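Local atomic coordinates of telomerase reverse transcriptase (Takifugu rubripes, PDB entry 4LMO), a protein that elongates telomeres as the catalytic reverse transcriptase of telomerase, copying a template within the enzyme's RNA component. Residues Phe154-Ser158 with Gly159-Arg163. Numbering follows the deposited sequence.
Sequences FFLRS and GKFER
From F155 to G159 the last helical turn closes through a weak bond, G159 N to F155 O at 3.4 Å, after which G159 leaves helical angles with positive phi and K160 to R163 form a type I beta turn. S158 OG, lying between its own backbone N and carbonyl carbon (chi1 72°), folds back to donate to F155 O at 2.9 Å, from above the carbonyl plane. The same hydroxyl oxygen accepts a weak bond from K160 N, so it links the final turn to the chain just past it. G159 is a glycine C-cap, the residue after the last helical one, and with F161 folding back over the final turn it finishes helix 142-158 of the telomerase RNA-binding domain. The F161 ring meets F155 obliquely, the planes 80° apart and F155 CE2 3.5 Å from F161 CD1. F155, its CG trans to the backbone N (chi1 180°), also brings CZ to 3.5 Å from F161 CA, while its side chain touches L209 and V214 of helix 191-220. Cutting F155 back to an alanine is likely to open a gap between helix 191-220 and the turn and to leave F161 without its aromatic partner. Farther along the F161 ring, CE1 rests against L156 CD2 at 3.7 Å.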
loop_
_atom_site.group_PDB
_atom_site.type_symbol
_atom_site.label_atom_id
_atom_site.label_comp_id
_atom_site.label_asym_id
_atom_site.label_seq_id
_atom_site.Cartn_x
_atom_site.Cartn_y
_atom_site.Cartn_z
ATOM N N PHE A 154 2.250 -3.462 14.661
ATOM C CA PHE A 154 2.190 -4.857 15.086
ATOM C C PHE A 154 2.290 -5.802 13.889
ATOM O O PHE A 154 3.030 -6.785 13.930
ATOM C CB PHE A 154 0.906 -5.129 15.883
ATOM C CG PHE A 154 0.702 -6.578 16.227
ATOM C CD1 PHE A 154 1.346 -7.145 17.324
ATOM C CD2 PHE A 154 -0.120 -7.383 15.444
ATOM C CE1 PHE A 154 1.170 -8.482 17.637
ATOM C CE2 PHE A 154 -0.300 -8.723 15.752
ATOM C CZ PHE A 154 0.347 -9.273 16.848
ATOM N N PHE A 155 1.542 -5.489 12.834
ATOM C CA PHE A 155 1.503 -6.298 11.619
ATOM C C PHE A 155 2.885 -6.436 10.976
ATOM O O PHE A 155 3.296 -7.539 10.612
ATOM C CB PHE A 155 0.493 -5.705 10.631
ATOM C CG PHE A 155 0.380 -6.463 9.339
ATOM C CD1 PHE A 155 -0.328 -7.660 9.273
ATOM C CD2 PHE A 155 0.965 -5.971 8.179
ATOM C CE1 PHE A 155 -0.439 -8.354 8.078
ATOM C CE2 PHE A 155 0.856 -6.659 6.982
ATOM C CZ PHE A 155 0.152 -7.850 6.931
ATOM N N LEU A 156 3.595 -5.316 10.854
ATOM C CA LEU A 156 4.934 -5.302 10.263
ATOM C C LEU A 156 5.981 -5.948 11.168
ATOM O O LEU A 156 6.931 -6.566 10.684
ATOM C CB LEU A 156 5.350 -3.875 9.883
ATOM C CG LEU A 156 4.568 -3.224 8.736
ATOM C CD1 LEU A 156 4.955 -1.762 8.582
ATOM C CD2 LEU A 156 4.756 -3.973 7.420
ATOM N N ARG A 157 5.795 -5.806 12.479
ATOM C CA ARG A 157 6.677 -6.424 13.468
ATOM C C ARG A 157 6.526 -7.945 13.484
ATOM O O ARG A 157 7.517 -8.672 13.584
ATOM C CB ARG A 157 6.412 -5.826 14.856
ATOM C CG ARG A 157 6.719 -6.732 16.040
ATOM C CD ARG A 157 6.464 -6.007 17.348
ATOM N NE ARG A 157 7.573 -5.116 17.683
ATOM C CZ ARG A 157 7.450 -3.957 18.324
ATOM N NH1 ARG A 157 6.259 -3.512 18.703
ATOM N NH2 ARG A 157 8.530 -3.233 18.576
ATOM N N SER A 158 5.283 -8.413 13.374
ATOM C CA SER A 158 4.970 -9.844 13.440
ATOM C C SER A 158 5.555 -10.644 12.273
ATOM O O SER A 158 5.919 -11.810 12.437
ATOM C CB SER A 158 3.456 -10.070 13.541
ATOM O OG SER A 158 2.797 -9.786 12.318
ATOM N N GLY A 159 5.639 -10.015 11.101
ATOM C CA GLY A 159 6.170 -10.667 9.904
ATOM C C GLY A 159 5.296 -11.813 9.433
ATOM O O GLY A 159 5.781 -12.768 8.827
ATOM N N LYS A 160 4.003 -11.720 9.735
ATOM C CA LYS A 160 3.021 -12.707 9.308
ATOM C C LYS A 160 2.018 -12.013 8.396
ATOM O O LYS A 160 0.865 -11.777 8.767
ATOM C CB LYS A 160 2.337 -13.349 10.519
ATOM C CG LYS A 160 3.261 -14.222 11.357
ATOM C CD LYS A 160 2.617 -14.629 12.672
ATOM C CE LYS A 160 3.564 -15.480 13.503
ATOM N NZ LYS A 160 2.966 -15.868 14.809
ATOM N N PHE A 161 2.488 -11.690 7.193
ATOM C CA PHE A 161 1.745 -10.890 6.219
ATOM C C PHE A 161 0.497 -11.581 5.659
ATOM O O PHE A 161 -0.311 -10.953 4.970
ATOM C CB PHE A 161 2.674 -10.465 5.073
ATOM C CG PHE A 161 3.752 -9.495 5.483
ATOM C CD1 PHE A 161 3.583 -8.127 5.290
ATOM C CD2 PHE A 161 4.944 -9.946 6.042
ATOM C CE1 PHE A 161 4.576 -7.229 5.657
ATOM C CE2 PHE A 161 5.940 -9.054 6.410
ATOM C CZ PHE A 161 5.755 -7.694 6.218
ATOM N N GLU A 162 0.347 -12.869 5.959
ATOM C CA GLU A 162 -0.794 -13.656 5.494
ATOM C C GLU A 162 -1.759 -14.014 6.635
ATOM O O GLU A 162 -2.785 -14.663 6.409
ATOM C CB GLU A 162 -0.310 -14.912 4.745
ATOM C CG GLU A 162 0.109 -16.098 5.616
ATOM C CD GLU A 162 1.433 -15.910 6.348
ATOM O OE1 GLU A 162 2.056 -14.833 6.239
ATOM O OE2 GLU A 162 1.854 -16.856 7.048
ATOM N N ARG A 163 -1.427 -13.581 7.849
ATOM C CA ARG A 163 -2.267 -13.827 9.025
ATOM C C ARG A 163 -2.980 -12.554 9.482
ATOM O O ARG A 163 -3.216 -12.339 10.674
ATOM C CB ARG A 163 -1.452 -14.477 10.149
ATOM C CG ARG A 163 -0.987 -15.884 9.801
ATOM C CD ARG A 163 -0.107 -16.490 10.878
ATOM N NE ARG A 163 0.542 -17.714 10.406
ATOM C CZ ARG A 163 1.345 -18.480 11.140
ATOM N NH1 ARG A 163 1.614 -18.165 12.402
ATOM N NH2 ARG A 163 1.884 -19.570 10.609
#